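Local structure of putative lipoprotein (Clostridium difficile, 4EXR) at residues 39-44 with 75-80; 129-134 with 145-150; 69-74 with 102-107. The protein is of unknown function but is a putative lipoprotein with two PepSY (peptidase propeptide and YPEB) family regions. All coordinates share one frame; numbering follows the deposited sequence. Where two conformers were deposited one is given.

Interaction 1. Residues 39-44 with 75-80; sequences NIFKDK and YKMKID. With PO4 (phosphate ion), chain C.
Phe41 and the selenomethionine Met77 are at the centre of this contact, with Ile40 beside them. The Phe41 CG lies anti to the backbone N (chi1 -180°), and from there the ring reaches from helix 39-44 to strand 75-80. Its CD2 meets Met77 CG at 3.9 Å. Farther out, CE2 and CZ touch Tyr75 CB, with CE2 at 3.9 Å. Both partners approach the ring obliquely.

Met77 rises from the strand toward the helix. Its SE sits 3.8 Å from Phe41 CA, against the helix backbone. The same SE is 5.2 Å from the centroid of the Phe41 ring and oblique to it, a Met-aromatic contact. The chain then bends at its third torsion (chi3 70°), which places CE 3.8 Å from Ile40 CG2. The two side chains cross at about a right angle.

Ile40 CG2 also meets Ile79 CD1 at 4.0 Å, tip to tip. No hydrogen bond joins the segments, so the contact is apolar packing. Lys76 points away from the helix; its approach to a phosphate ion, probably from the crystallisation liquor, is too short to trust.

The axes of 39-44 and 75-80 pass 9.7 Å apart at 140°. Helix 34-44 packs on one face of the antiparallel sheet. Strands 61-69 and 86-93 flank strand 73-80; Val66 of the first touches Phe41, and Val86 of the second touches Met77.

Interaction 2. Residues 129-134 with 145-150; sequences GIVKEW and YKIRID
Lys132 crosses the Asp150 side chain at about a right angle. Its CB is 4.1 Å from Arg148 CG. CG, anti to the carbonyl carbon (chi1 -61°), comes 3.3 Å from Asp150 OD2. The chain then bends at chi2 (-70°), placing CD, which passes the same oxygen at a longer distance. CE returns to 3.2 Å from Asp150 OD2. NZ runs on to a salt bridge with Glu23, and stays 4.4 Å from Asp150 OD2, beyond a salt bridge.

The backbones pair antiparallel. Ile130 and Asp150 bond to each other through both N and O, and Lys132 N donates to Arg148 O at 2.9 Å. Arg148 N donates to Glu133 O. Lys132 and Glu133 both lie opposite Arg148, consistent with a classic beta bulge. Glu133 N is buried and has no partner in the model.

Val131, Trp134, Ile147 and Ile149 share one face. There Trp134 CB meets Ile147 CD1 at 3.5 Å. The Tyr145 edge faces the Trp134 ring, CE1 over its rim, with planes at 72°.

The strands belong to the hairpin 130-139 and 142-151. Helix 116-126 packs on the apolar face, where Pro116 touches both aromatic rings and Met120 touches Val131. Strands 49-58 and 154-161 flank the hairpin.

Interaction 3. Residues 69-74 with 102-107; sequences VDDNNE and VARKEK
Arg104 reaches Asp71 with its chain extended from CG to NE. Asp71 CG lies anti to its own carbonyl carbon (chi1 -67°), beside its backbone N; OD1 then meets the guanidinium edge. Arg104 NE donates to Asp71 OD1 at 2.8 Å in a nearly straight salt bridge. The oxygen lies in the guanidinium plane, but the donor stands above the carboxylate plane. The two planes are 82° apart.

The backbone of Asp70 lies over one face of the guanidinium, with CA 3.6 Å from Arg104 CZ. Asp70 CB touches Arg104 NH2 at 3.3 Å. Asp70 OD1 holds the turn by accepting from Asn72 N (an Asx turn) and, at 2.8 Å, from Asn73 N, completing an Asx motif. Asp70 OD2 is hydrogen-bonded to Tyr75 OH. Beside this polar cluster, Val69 CG2 packs on Ala103 CB at 3.7 Å. One water joins Asp70 O to Ala103 N, the latter bond weak.

Arg104 has further acidic partners: NH1 pairs with Asp49 and NH2 with Asp47. One guanidinium thus ties the 69-74 turn, the 3-10 segment and the start of strand 49-58 together. Its positive charge probably offsets the mutual repulsion of the three carboxylates.

In the fold
Interactions 1 and 3 come earlier in the chain than interaction 2, and their segments alternate along it. Their centres are about 15 Å apart. Both use strand 73-80, and they meet where Tyr75 OH lies 2.6 Å from Asp70 OD2, a probable hydrogen bond. Interaction 2 lies in the second PepSY region, on the opposite side of the chain's centre. Its centre is about 23 Å from interaction 1 and about 27 Å from interaction 3, and it touches neither. All three reach one antiparallel sheet, in which strands 49-58 and 130-139 are neighbours. Interaction 1 packs a helix on the sheet, interaction 2 pairs two strands, and interaction 3 fastens the connecting segment before helix 116-126.

Interaction 1. Residues 39-44 with 75-80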
loop_
_atom_site.group_PDB
_atom_site.type_symbol
_atom_site.label_atom_id
_atom_site.label_comp_id
_atom_site.label_asym_id
_atom_site.label_seq_id
_atom_site.Cartn_x
_atom_site.Cartn_y
_atom_site.Cartn_z
ATOM N N ASN A 39 -12.439 4.985 15.130
ATOM C CA ASN A 39 -13.714 5.383 14.522
ATOM C C ASN A 39 -13.610 5.778 13.051
ATOM O O ASN A 39 -14.507 5.481 12.267
ATOM C CB ASN A 39 -14.392 6.502 15.333
ATOM C CG ASN A 39 -14.866 6.021 16.705
ATOM O OD1 ASN A 39 -15.086 4.829 16.917
ATOM N ND2 ASN A 39 -15.004 6.947 17.642
ATOM N N ILE A 40 -12.523 6.448 12.680
ATOM C CA ILE A 40 -12.275 6.784 11.279
ATOM C C ILE A 40 -12.174 5.496 10.456
ATOM O O ILE A 40 -12.795 5.356 9.393
ATOM C CB ILE A 40 -10.982 7.623 11.123
ATOM C CG1 ILE A 40 -11.193 9.043 11.664
ATOM C CG2 ILE A 40 -10.554 7.702 9.665
ATOM C CD1 ILE A 40 -9.900 9.779 11.903
ATOM N N PHE A 41 -11.419 4.533 10.970
ATOM C CA PHE A 41 -11.267 3.260 10.273
ATOM C C PHE A 41 -12.623 2.550 10.126
ATOM O O PHE A 41 -12.991 2.096 9.040
ATOM C CB PHE A 41 -10.281 2.359 11.027
ATOM C CG PHE A 41 -10.060 1.026 10.366
ATOM C CD1 PHE A 41 -10.889 -0.051 10.647
ATOM C CD2 PHE A 41 -9.029 0.858 9.454
ATOM C CE1 PHE A 41 -10.706 -1.279 10.022
ATOM C CE2 PHE A 41 -8.836 -0.368 8.830
ATOM C CZ PHE A 41 -9.677 -1.438 9.123
ATOM N N LYS A 42 -13.353 2.451 11.230
ATOM C CA LYS A 42 -14.602 1.695 11.253
ATOM C C LYS A 42 -15.674 2.353 10.400
ATOM O O LYS A 42 -16.536 1.680 9.830
ATOM C CB LYS A 42 -15.102 1.565 12.684
ATOM C CG LYS A 42 -14.382 0.520 13.500
ATOM C CD LYS A 42 -15.040 0.414 14.854
ATOM C CE LYS A 42 -14.647 -0.862 15.559
ATOM N NZ LYS A 42 -15.232 -0.904 16.930
ATOM N N ASP A 43 -15.624 3.675 10.327
ATOM C CA ASP A 43 -16.565 4.422 9.509
ATOM C C ASP A 43 -16.349 4.160 8.015
ATOM O O ASP A 43 -17.307 4.135 7.239
ATOM C CB ASP A 43 -16.458 5.914 9.807
ATOM C CG ASP A 43 -17.452 6.737 9.012
ATOM O OD1 ASP A 43 -18.595 6.264 8.825
ATOM O OD2 ASP A 43 -17.089 7.849 8.570
ATOM N N LYS A 44 -15.095 3.958 7.620
ATOM C CA LYS A 44 -14.757 3.736 6.214
ATOM C C LYS A 44 -14.958 2.276 5.810
ATOM O O LYS A 44 -15.404 1.976 4.700
ATOM C CB LYS A 44 -13.305 4.146 5.945
ATOM C CG LYS A 44 -12.830 3.884 4.519
ATOM C CD LYS A 44 -12.982 5.115 3.644
ATOM C CE LYS A 44 -12.757 4.788 2.168
ATOM N NZ LYS A 44 -11.338 4.467 1.832
ATOM N N TYR A 75 -7.127 -4.222 5.251
ATOM C CA TYR A 75 -7.208 -2.775 5.101
ATOM C C TYR A 75 -6.210 -2.167 6.063
ATOM O O TYR A 75 -6.058 -2.639 7.189
ATOM C CB TYR A 75 -8.594 -2.273 5.483
ATOM C CG TYR A 75 -9.710 -2.867 4.680
ATOM C CD1 TYR A 75 -9.974 -2.421 3.391
ATOM C CD2 TYR A 75 -10.513 -3.879 5.207
ATOM C CE1 TYR A 75 -11.006 -2.974 2.641
ATOM C CE2 TYR A 75 -11.545 -4.419 4.472
ATOM C CZ TYR A 75 -11.787 -3.964 3.191
ATOM O OH TYR A 75 -12.815 -4.511 2.457
ATOM N N LYS A 76 -5.521 -1.123 5.617
ATOM C CA LYS A 76 -4.569 -0.447 6.478
ATOM C C LYS A 76 -4.695 1.049 6.298
ATOM O O LYS A 76 -4.688 1.565 5.177
ATOM C CB LYS A 76 -3.135 -0.895 6.203
ATOM C CG LYS A 76 -2.116 -0.168 7.080
ATOM C CD LYS A 76 -0.718 -0.739 6.945
ATOM C CE LYS A 76 -0.136 -0.465 5.579
ATOM N NZ LYS A 76 1.297 -0.872 5.519
HETATM N N MSE A 77 -4.860 1.745 7.416
HETATM C CA MSE A 77 -4.947 3.195 7.358
HETATM C C MSE A 77 -3.885 3.797 8.251
HETATM O O MSE A 77 -3.617 3.293 9.343
HETATM C CB MSE A 77 -6.322 3.701 7.797
HETATM C CG MSE A 77 -7.453 3.346 6.849
HETATM SE SE MSE A 77 -9.077 4.298 7.307
HETATM C CE MSE A 77 -8.545 6.098 6.808
ATOM N N LYS A 78 -3.285 4.872 7.776
ATOM C CA LYS A 78 -2.394 5.677 8.614
ATOM C C LYS A 78 -3.015 7.048 8.791
ATOM O O LYS A 78 -3.447 7.668 7.824
ATOM C CB LYS A 78 -0.997 5.785 8.010
ATOM C CG LYS A 78 -0.210 4.478 8.051
ATOM C CD LYS A 78 1.190 4.682 7.492
ATOM C CE LYS A 78 2.024 3.421 7.643
ATOM N NZ LYS A 78 3.181 3.430 6.701
ATOM N N ILE A 79 -3.068 7.494 10.041
ATOM C CA ILE A 79 -3.734 8.732 10.407
ATOM C C ILE A 79 -2.795 9.568 11.267
ATOM O O ILE A 79 -2.257 9.076 12.263
ATOM C CB ILE A 79 -5.022 8.426 11.218
ATOM C CG1 ILE A 79 -6.016 7.630 10.364
ATOM C CG2 ILE A 79 -5.666 9.715 11.701
ATOM C CD1 ILE A 79 -6.937 6.746 11.182
ATOM N N ASP A 80 -2.581 10.824 10.876
ATOM C CA ASP A 80 -1.805 11.758 11.697
ATOM C C ASP A 80 -2.471 11.958 13.056
ATOM O O ASP A 80 -3.645 12.320 13.135
ATOM C CB ASP A 80 -1.671 13.101 10.971
ATOM C CG ASP A 80 -0.700 14.066 11.666
ATOM O OD1 ASP A 80 -0.858 14.350 12.872
ATOM O OD2 ASP A 80 0.224 14.554 10.985
HETATM P P PO4 C . 3.192 0.010 2.478
HETATM O O1 PO4 C . 4.385 -0.046 3.401
HETATM O O2 PO4 C . 3.323 1.203 1.561
HETATM O O3 PO4 C . 3.112 -1.258 1.667
HETATM O O4 PO4 C . 1.950 0.163 3.301
#

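Interaction 2. Residues 129-134 with 145-150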
loop_
_atom_site.group_PDB
_atom_site.type_symbol
_atom_site.label_atom_id
_atom_site.label_comp_id
_atom_site.label_asym_id
_atom_site.label_seq_id
_atom_site.Cartn_x
_atom_site.Cartn_y
_atom_site.Cartn_z
ATOM N N GLY A 129 12.633 4.155 31.388
ATOM C CA GLY A 129 13.211 4.491 30.106
ATOM C C GLY A 129 12.296 5.430 29.365
ATOM O O GLY A 129 11.496 6.133 29.979
ATOM N N ILE A 130 12.413 5.426 28.041
ATOM C CA ILE A 130 11.623 6.282 27.170
ATOM C C ILE A 130 10.708 5.437 26.277
ATOM O O ILE A 130 11.176 4.521 25.597
ATOM C CB ILE A 130 12.540 7.113 26.255
ATOM C CG1 ILE A 130 13.519 7.954 27.085
ATOM C CG2 ILE A 130 11.722 7.984 25.323
ATOM C CD1 ILE A 130 12.851 8.895 28.061
ATOM N N VAL A 131 9.413 5.757 26.275
ATOM C CA VAL A 131 8.438 5.053 25.442
ATOM C C VAL A 131 8.504 5.565 24.007
ATOM O O VAL A 131 8.280 6.745 23.757
ATOM C CB VAL A 131 6.999 5.220 25.973
ATOM C CG1 VAL A 131 6.000 4.524 25.045
ATOM C CG2 VAL A 131 6.868 4.672 27.398
ATOM N N LYS A 132 8.806 4.670 23.071
ATOM C CA LYS A 132 8.979 5.036 21.670
ATOM C C LYS A 132 7.762 4.698 20.817
ATOM O O LYS A 132 7.493 5.370 19.828
ATOM C CB LYS A 132 10.183 4.301 21.075
ATOM C CG LYS A 132 11.509 4.617 21.744
ATOM C CD LYS A 132 11.964 6.032 21.434
ATOM C CE LYS A 132 13.315 6.319 22.074
ATOM N NZ LYS A 132 13.846 7.641 21.653
ATOM N N GLU A 133 7.058 3.632 21.191
ATOM C CA GLU A 133 5.918 3.153 20.420
ATOM C C GLU A 133 4.986 2.371 21.326
ATOM O O GLU A 133 5.401 1.848 22.360
ATOM C CB GLU A 133 6.385 2.252 19.262
ATOM C CG GLU A 133 5.261 1.808 18.316
ATOM C CD GLU A 133 5.566 0.519 17.575
ATOM O OE1 GLU A 133 6.724 0.344 17.147
ATOM O OE2 GLU A 133 4.647 -0.321 17.428
ATOM N N TRP A 134 3.711 2.311 20.944
ATOM C CA TRP A 134 2.807 1.366 21.577
ATOM C C TRP A 134 1.939 0.739 20.502
ATOM O O TRP A 134 1.716 1.327 19.443
ATOM C CB TRP A 134 1.977 1.969 22.719
ATOM C CG TRP A 134 0.973 3.032 22.359
ATOM C CD1 TRP A 134 1.091 4.387 22.587
ATOM C CD2 TRP A 134 -0.314 2.841 21.748
ATOM N NE1 TRP A 134 -0.038 5.032 22.149
ATOM C CE2 TRP A 134 -0.910 4.114 21.630
ATOM C CE3 TRP A 134 -1.016 1.716 21.289
ATOM C CZ2 TRP A 134 -2.165 4.293 21.065
ATOM C CZ3 TRP A 134 -2.267 1.902 20.737
ATOM C CH2 TRP A 134 -2.827 3.179 20.625
ATOM N N TYR A 145 -1.684 -4.329 25.406
ATOM C CA TYR A 145 -0.835 -3.261 24.909
ATOM C C TYR A 145 0.588 -3.797 24.895
ATOM O O TYR A 145 1.006 -4.496 25.816
ATOM C CB TYR A 145 -0.889 -2.041 25.829
ATOM C CG TYR A 145 -2.092 -1.137 25.635
ATOM C CD1 TYR A 145 -2.104 -0.169 24.635
ATOM C CD2 TYR A 145 -3.193 -1.226 26.480
ATOM C CE1 TYR A 145 -3.194 0.668 24.464
ATOM C CE2 TYR A 145 -4.287 -0.379 26.326
ATOM C CZ TYR A 145 -4.275 0.561 25.318
ATOM O OH TYR A 145 -5.363 1.387 25.155
ATOM N N LYS A 146 1.329 -3.485 23.843
ATOM C CA LYS A 146 2.743 -3.810 23.792
ATOM C C LYS A 146 3.472 -2.472 23.768
ATOM O O LYS A 146 3.361 -1.723 22.801
ATOM C CB LYS A 146 3.048 -4.591 22.526
ATOM C CG LYS A 146 4.512 -4.983 22.344
ATOM C CD LYS A 146 4.674 -5.611 20.970
ATOM C CE LYS A 146 6.029 -6.248 20.779
ATOM N NZ LYS A 146 6.102 -6.939 19.456
ATOM N N ILE A 147 4.178 -2.160 24.850
ATOM C CA ILE A 147 4.850 -0.870 24.987
ATOM C C ILE A 147 6.341 -1.023 24.712
ATOM O O ILE A 147 7.016 -1.840 25.341
ATOM C CB ILE A 147 4.649 -0.273 26.407
ATOM C CG1 ILE A 147 3.164 -0.322 26.815
ATOM C CG2 ILE A 147 5.242 1.140 26.492
ATOM C CD1 ILE A 147 2.234 0.437 25.896
ATOM N N ARG A 148 6.851 -0.241 23.766
ATOM C CA ARG A 148 8.270 -0.274 23.441
ATOM C C ARG A 148 9.006 0.815 24.235
ATOM O O ARG A 148 8.675 1.993 24.130
ATOM C CB ARG A 148 8.481 -0.078 21.936
ATOM C CG ARG A 148 9.907 0.286 21.549
ATOM C CD ARG A 148 10.862 -0.860 21.820
ATOM N NE ARG A 148 10.527 -2.036 21.021
ATOM C CZ ARG A 148 11.275 -2.513 20.029
ATOM N NH1 ARG A 148 12.423 -1.924 19.710
ATOM N NH2 ARG A 148 10.876 -3.592 19.364
ATOM N N ILE A 149 9.979 0.405 25.044
ATOM C CA ILE A 149 10.705 1.316 25.932
ATOM C C ILE A 149 12.204 1.150 25.720
ATOM O O ILE A 149 12.719 0.038 25.805
ATOM C CB ILE A 149 10.359 1.056 27.434
ATOM C CG1 ILE A 149 8.888 1.377 27.711
ATOM C CG2 ILE A 149 11.273 1.871 28.380
ATOM C CD1 ILE A 149 8.376 0.871 29.044
ATOM N N ASP A 150 12.892 2.256 25.433
ATOM C CA ASP A 150 14.346 2.261 25.273
ATOM C C ASP A 150 15.016 2.763 26.549
ATOM O O ASP A 150 14.596 3.768 27.114
ATOM C CB ASP A 150 14.777 3.164 24.108
ATOM C CG ASP A 150 14.330 2.640 22.755
ATOM O OD1 ASP A 150 13.762 1.527 22.698
ATOM O OD2 ASP A 150 14.563 3.340 21.745
HETATM O O HOH W 1 4.657 -1.705 20.413
#

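Interaction 3. Residues 69-74 with 102-107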
loop_
_atom_site.group_PDB
_atom_site.type_symbol
_atom_site.label_atom_id
_atom_site.label_comp_id
_atom_site.label_asym_id
_atom_site.label_seq_id
_atom_site.Cartn_x
_atom_site.Cartn_y
_atom_site.Cartn_z
ATOM N N VAL A 69 -9.469 -6.444 8.799
ATOM C CA VAL A 69 -9.780 -7.391 7.740
ATOM C C VAL A 69 -11.281 -7.621 7.669
ATOM O O VAL A 69 -12.002 -7.455 8.667
ATOM C CB VAL A 69 -9.102 -8.771 7.983
ATOM C CG1 VAL A 69 -7.574 -8.640 8.034
ATOM C CG2 VAL A 69 -9.638 -9.435 9.267
ATOM N N ASP A 70 -11.751 -8.011 6.489
ATOM C CA ASP A 70 -13.077 -8.593 6.378
ATOM C C ASP A 70 -12.927 -9.995 5.783
ATOM O O ASP A 70 -11.884 -10.634 5.970
ATOM C CB ASP A 70 -14.088 -7.679 5.652
ATOM C CG ASP A 70 -13.683 -7.309 4.213
ATOM O OD1 ASP A 70 -12.866 -7.998 3.573
ATOM O OD2 ASP A 70 -14.228 -6.312 3.701
ATOM N N ASP A 71 -13.948 -10.496 5.103
ATOM C CA ASP A 71 -13.859 -11.855 4.564
ATOM C C ASP A 71 -12.928 -11.958 3.350
ATOM O O ASP A 71 -12.466 -13.052 3.010
ATOM C CB ASP A 71 -15.251 -12.384 4.195
ATOM C CG ASP A 71 -16.139 -12.605 5.411
ATOM O OD1 ASP A 71 -15.608 -12.723 6.541
ATOM O OD2 ASP A 71 -17.373 -12.679 5.231
ATOM N N ASN A 72 -12.648 -10.816 2.721
ATOM C CA ASN A 72 -11.984 -10.770 1.423
ATOM C C ASN A 72 -10.682 -9.980 1.365
ATOM O O ASN A 72 -9.776 -10.333 0.607
ATOM C CB ASN A 72 -12.946 -10.182 0.389
ATOM C CG ASN A 72 -14.186 -11.039 0.205
ATOM O OD1 ASN A 72 -15.313 -10.546 0.272
ATOM N ND2 ASN A 72 -13.982 -12.328 -0.011
ATOM N N ASN A 73 -10.607 -8.905 2.152
ATOM C CA ASN A 73 -9.511 -7.946 2.077
ATOM C C ASN A 73 -8.873 -7.667 3.425
ATOM O O ASN A 73 -9.496 -7.861 4.473
ATOM C CB ASN A 73 -10.014 -6.592 1.551
ATOM C CG ASN A 73 -10.536 -6.665 0.136
ATOM O OD1 ASN A 73 -9.933 -7.295 -0.728
ATOM N ND2 ASN A 73 -11.660 -6.006 -0.113
ATOM N N GLU A 74 -7.625 -7.207 3.389
ATOM C CA GLU A 74 -7.037 -6.511 4.523
ATOM C C GLU A 74 -6.992 -5.028 4.208
ATOM O O GLU A 74 -6.841 -4.628 3.047
ATOM C CB GLU A 74 -5.636 -7.024 4.852
ATOM C CG GLU A 74 -4.704 -7.146 3.674
ATOM C CD GLU A 74 -3.391 -7.791 4.071
ATOM O OE1 GLU A 74 -2.963 -7.584 5.227
ATOM O OE2 GLU A 74 -2.797 -8.511 3.238
ATOM N N VAL A 102 -11.342 -16.289 8.044
ATOM C CA VAL A 102 -10.230 -16.820 8.839
ATOM C C VAL A 102 -9.345 -15.683 9.402
ATOM O O VAL A 102 -8.906 -15.734 10.560
ATOM C CB VAL A 102 -9.379 -17.830 8.044
ATOM C CG1 VAL A 102 -8.027 -18.028 8.706
ATOM C CG2 VAL A 102 -10.122 -19.185 7.942
ATOM N N ALA A 103 -9.085 -14.663 8.589
ATOM C CA ALA A 103 -8.285 -13.513 9.063
ATOM C C ALA A 103 -8.936 -12.806 10.249
ATOM O O ALA A 103 -8.252 -12.225 11.095
ATOM C CB ALA A 103 -8.034 -12.516 7.924
ATOM N N ARG A 104 -10.266 -12.843 10.302
ATOM C CA ARG A 104 -11.009 -12.165 11.357
ATOM C C ARG A 104 -10.725 -12.714 12.750
ATOM O O ARG A 104 -11.053 -12.065 13.746
ATOM C CB ARG A 104 -12.508 -12.270 11.103
ATOM C CG ARG A 104 -13.004 -11.579 9.864
ATOM C CD ARG A 104 -14.506 -11.609 9.929
ATOM N NE ARG A 104 -15.174 -11.062 8.757
ATOM C CZ ARG A 104 -15.585 -9.807 8.666
ATOM N NH1 ARG A 104 -15.362 -8.957 9.666
ATOM N NH2 ARG A 104 -16.212 -9.404 7.578
ATOM N N LYS A 105 -10.161 -13.919 12.836
ATOM C CA LYS A 105 -9.889 -14.512 14.145
ATOM C C LYS A 105 -8.845 -13.737 14.957
ATOM O O LYS A 105 -8.747 -13.899 16.175
ATOM C CB LYS A 105 -9.501 -15.989 14.010
ATOM C CG LYS A 105 -10.638 -16.841 13.410
ATOM C CD LYS A 105 -10.219 -18.293 13.208
ATOM C CE LYS A 105 -10.321 -19.097 14.502
ATOM N NZ LYS A 105 -11.735 -19.369 14.901
ATOM N N GLU A 106 -8.091 -12.877 14.280
ATOM C CA GLU A 106 -7.067 -12.067 14.930
ATOM C C GLU A 106 -7.627 -10.771 15.519
ATOM O O GLU A 106 -6.877 -9.933 16.032
ATOM C CB GLU A 106 -5.969 -11.738 13.922
ATOM C CG GLU A 106 -5.285 -12.963 13.351
ATOM C CD GLU A 106 -3.871 -13.130 13.877
ATOM O OE1 GLU A 106 -3.654 -12.944 15.098
ATOM O OE2 GLU A 106 -2.972 -13.433 13.064
ATOM N N LYS A 107 -8.939 -10.596 15.449
ATOM C CA LYS A 107 -9.510 -9.310 15.833
ATOM C C LYS A 107 -9.276 -8.988 17.301
ATOM O O LYS A 107 -9.359 -9.857 18.174
ATOM C CB LYS A 107 -10.995 -9.213 15.488
ATOM C CG LYS A 107 -11.888 -10.198 16.207
ATOM C CD LYS A 107 -13.337 -9.859 15.899
ATOM C CE LYS A 107 -14.273 -10.966 16.303
ATOM N NZ LYS A 107 -13.930 -12.238 15.605
HETATM O O HOH W 2 -11.147 -13.250 6.482
HETATM O O HOH W 3 -16.592 -9.351 4.281
#